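Local coordinates for 5'-tyrosyl-DNA phosphodiesterase (Caenorhabditis elegans, PDB 4GEW), which belongs to the endonuclease/exonuclease/phosphatase family, with a DNase I-like domain and a UBA-like domain in the same chain, at residues 304-309 and 316-321. Residues are numbered along the deposited sequence; the frame is centred on the assembly and turned at random.
Sequences DTFKND and GAKMRF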
loop_
_atom_site.group_PDB
_atom_site.type_symbol
_atom_site.label_atom_id
_atom_site.label_comp_id
_atom_site.label_asym_id
_atom_site.label_seq_id
_atom_site.Cartn_x
_atom_site.Cartn_y
_atom_site.Cartn_z
ATOM N N ASP A 304 -33.136 17.162 -8.221
ATOM C CA ASP A 304 -33.829 18.341 -7.704
ATOM C C ASP A 304 -35.241 18.433 -8.286
ATOM O O ASP A 304 -35.419 18.881 -9.420
ATOM C CB ASP A 304 -33.023 19.598 -8.084
ATOM C CG ASP A 304 -33.561 20.872 -7.450
ATOM O OD1 ASP A 304 -34.670 20.848 -6.882
ATOM O OD2 ASP A 304 -32.871 21.911 -7.525
ATOM N N THR A 305 -36.242 18.028 -7.508
ATOM C CA THR A 305 -37.621 18.031 -7.992
ATOM C C THR A 305 -38.260 19.418 -7.960
ATOM O O THR A 305 -39.363 19.603 -8.478
ATOM C CB THR A 305 -38.518 17.044 -7.212
ATOM O OG1 THR A 305 -38.652 17.488 -5.856
ATOM C CG2 THR A 305 -37.921 15.641 -7.239
ATOM N N PHE A 306 -37.580 20.378 -7.336
ATOM C CA PHE A 306 -37.989 21.784 -7.400
ATOM C C PHE A 306 -37.767 22.318 -8.816
ATOM O O PHE A 306 -38.489 23.203 -9.276
ATOM C CB PHE A 306 -37.162 22.646 -6.435
ATOM C CG PHE A 306 -37.489 22.446 -4.979
ATOM C CD1 PHE A 306 -36.692 21.645 -4.179
ATOM C CD2 PHE A 306 -38.575 23.086 -4.403
ATOM C CE1 PHE A 306 -36.980 21.477 -2.829
ATOM C CE2 PHE A 306 -38.871 22.916 -3.059
ATOM C CZ PHE A 306 -38.066 22.112 -2.273
ATOM N N LYS A 307 -36.750 21.780 -9.492
ATOM C CA LYS A 307 -36.313 22.289 -10.792
ATOM C C LYS A 307 -36.506 21.274 -11.917
ATOM O O LYS A 307 -36.607 21.642 -13.085
ATOM C CB LYS A 307 -34.838 22.706 -10.727
ATOM C CG LYS A 307 -34.586 24.007 -9.990
ATOM C CD LYS A 307 -35.034 25.189 -10.829
ATOM C CE LYS A 307 -34.811 26.506 -10.104
ATOM N NZ LYS A 307 -35.696 26.642 -8.914
ATOM N N ASN A 308 -36.540 19.997 -11.560
ATOM C CA ASN A 308 -36.775 18.926 -12.519
ATOM C C ASN A 308 -38.131 18.281 -12.230
ATOM O O ASN A 308 -38.326 17.685 -11.167
ATOM C CB ASN A 308 -35.649 17.889 -12.433
ATOM C CG ASN A 308 -35.712 16.854 -13.540
ATOM O OD1 ASN A 308 -36.773 16.324 -13.849
ATOM N ND2 ASN A 308 -34.565 16.565 -14.146
ATOM N N ASP A 309 -39.068 18.403 -13.169
ATOM C CA ASP A 309 -40.412 17.873 -12.955
ATOM C C ASP A 309 -40.670 16.524 -13.618
ATOM O O ASP A 309 -41.826 16.131 -13.780
ATOM C CB ASP A 309 -41.498 18.882 -13.362
ATOM C CG ASP A 309 -41.317 19.410 -14.776
ATOM O OD1 ASP A 309 -40.638 18.749 -15.599
ATOM O OD2 ASP A 309 -41.862 20.498 -15.064
ATOM N N GLY A 316 -41.304 19.598 -2.855
ATOM C CA GLY A 316 -40.039 19.440 -3.542
ATOM C C GLY A 316 -39.026 18.728 -2.670
ATOM O O GLY A 316 -39.121 18.750 -1.441
ATOM N N ALA A 317 -38.063 18.081 -3.315
ATOM C CA ALA A 317 -36.959 17.432 -2.629
ATOM C C ALA A 317 -35.714 17.688 -3.461
ATOM O O ALA A 317 -35.823 17.893 -4.667
ATOM C CB ALA A 317 -37.215 15.947 -2.519
ATOM N N LYS A 318 -34.542 17.683 -2.830
ATOM C CA LYS A 318 -33.286 17.864 -3.556
ATOM C C LYS A 318 -32.082 17.296 -2.807
ATOM O O LYS A 318 -31.969 17.435 -1.589
ATOM C CB LYS A 318 -33.056 19.336 -3.929
ATOM C CG LYS A 318 -32.952 20.289 -2.754
ATOM C CD LYS A 318 -32.645 21.715 -3.216
ATOM C CE LYS A 318 -32.653 22.677 -2.043
ATOM N NZ LYS A 318 -32.318 24.073 -2.435
ATOM N N MET A 319 -31.184 16.656 -3.551
ATOM C CA MET A 319 -30.075 15.911 -2.965
ATOM C C MET A 319 -28.840 15.937 -3.872
ATOM O O MET A 319 -28.958 16.074 -5.093
ATOM C CB MET A 319 -30.499 14.456 -2.724
ATOM C CG MET A 319 -31.470 14.246 -1.560
ATOM S SD MET A 319 -30.616 14.284 0.031
ATOM C CE MET A 319 -31.982 14.204 1.175
ATOM N N ARG A 320 -27.660 15.815 -3.270
ATOM C CA ARG A 320 -26.437 15.618 -4.041
ATOM C C ARG A 320 -26.158 14.120 -4.127
ATOM O O ARG A 320 -25.230 13.599 -3.500
ATOM C CB ARG A 320 -25.249 16.378 -3.429
ATOM C CG ARG A 320 -24.006 16.408 -4.333
ATOM C CD ARG A 320 -23.036 17.532 -3.970
ATOM N NE ARG A 320 -22.299 17.302 -2.726
ATOM C CZ ARG A 320 -21.123 16.675 -2.656
ATOM N NH1 ARG A 320 -20.555 16.193 -3.754
ATOM N NH2 ARG A 320 -20.514 16.525 -1.487
ATOM N N PHE A 321 -26.998 13.431 -4.893
ATOM C CA PHE A 321 -26.948 11.976 -5.004
ATOM C C PHE A 321 -25.735 11.529 -5.821
ATOM O O PHE A 321 -25.126 10.492 -5.546
ATOM C CB PHE A 321 -28.228 11.465 -5.671
ATOM C CG PHE A 321 -29.391 11.284 -4.722
ATOM C CD1 PHE A 321 -29.189 11.232 -3.350
ATOM C CD2 PHE A 321 -30.679 11.153 -5.210
ATOM C CE1 PHE A 321 -30.252 11.052 -2.481
ATOM C CE2 PHE A 321 -31.750 10.971 -4.347
ATOM C CZ PHE A 321 -31.536 10.921 -2.980
#
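Asp304 and Lys318 face each other as an antiparallel, non-hydrogen-bonded pair, their CA atoms 4.2 Å apart. One residue on, Thr305 N donates to Ala317 O at 2.9 Å. The return bond uses a side chain: Ala317 N donates to Thr305 OG1 at 2.7 Å. The chi1 of Thr305, 66°, leaves OG1 facing the 316-317 backbone, with CG2 anti to the carbonyl carbon. The hydroxyl appears to stand in for the Thr305 carbonyl that a continued strand pairing would use, where 304-309 leaves the sheet and 316-321 enters it. Here strand 303-304 ends against the start of strand 318-327, at the surface of the DNase I-like domain. On the sheet side of this pair, Met319 forms backbone hydrogen bonds with Thr302 and Trp303. Beyond Asp304, residues 305-309 turn back. Asp304 O accepts from both Lys307 N and Asn308 N. Asp304 OD1 closes an Asx turn by accepting from Phe306 N at 3.0 Å, on its anti side and 32° out of the carboxylate plane. The turn brings the Phe306 ring over Gly316. Gly316 CA sits above the ring centre in a CH-pi contact, 3.6 Å from the centroid. Asp304 OD1 lies at the edge of the same ring, in its plane. Lys318 CD brushes Phe306 CD1 obliquely at 4.2 Å. The Asp304 and Lys318 side chains run alongside each other on one face of the sheet, with Asp304 OD1 3.7 Å from Lys318 CB. Their charged ends stay apart, Asp304 OD2 being 5.6 Å from Lys318 NZ. Ala317 also packs on Ile27 of the second subunit, and Lys318 on Ser23 of that subunit.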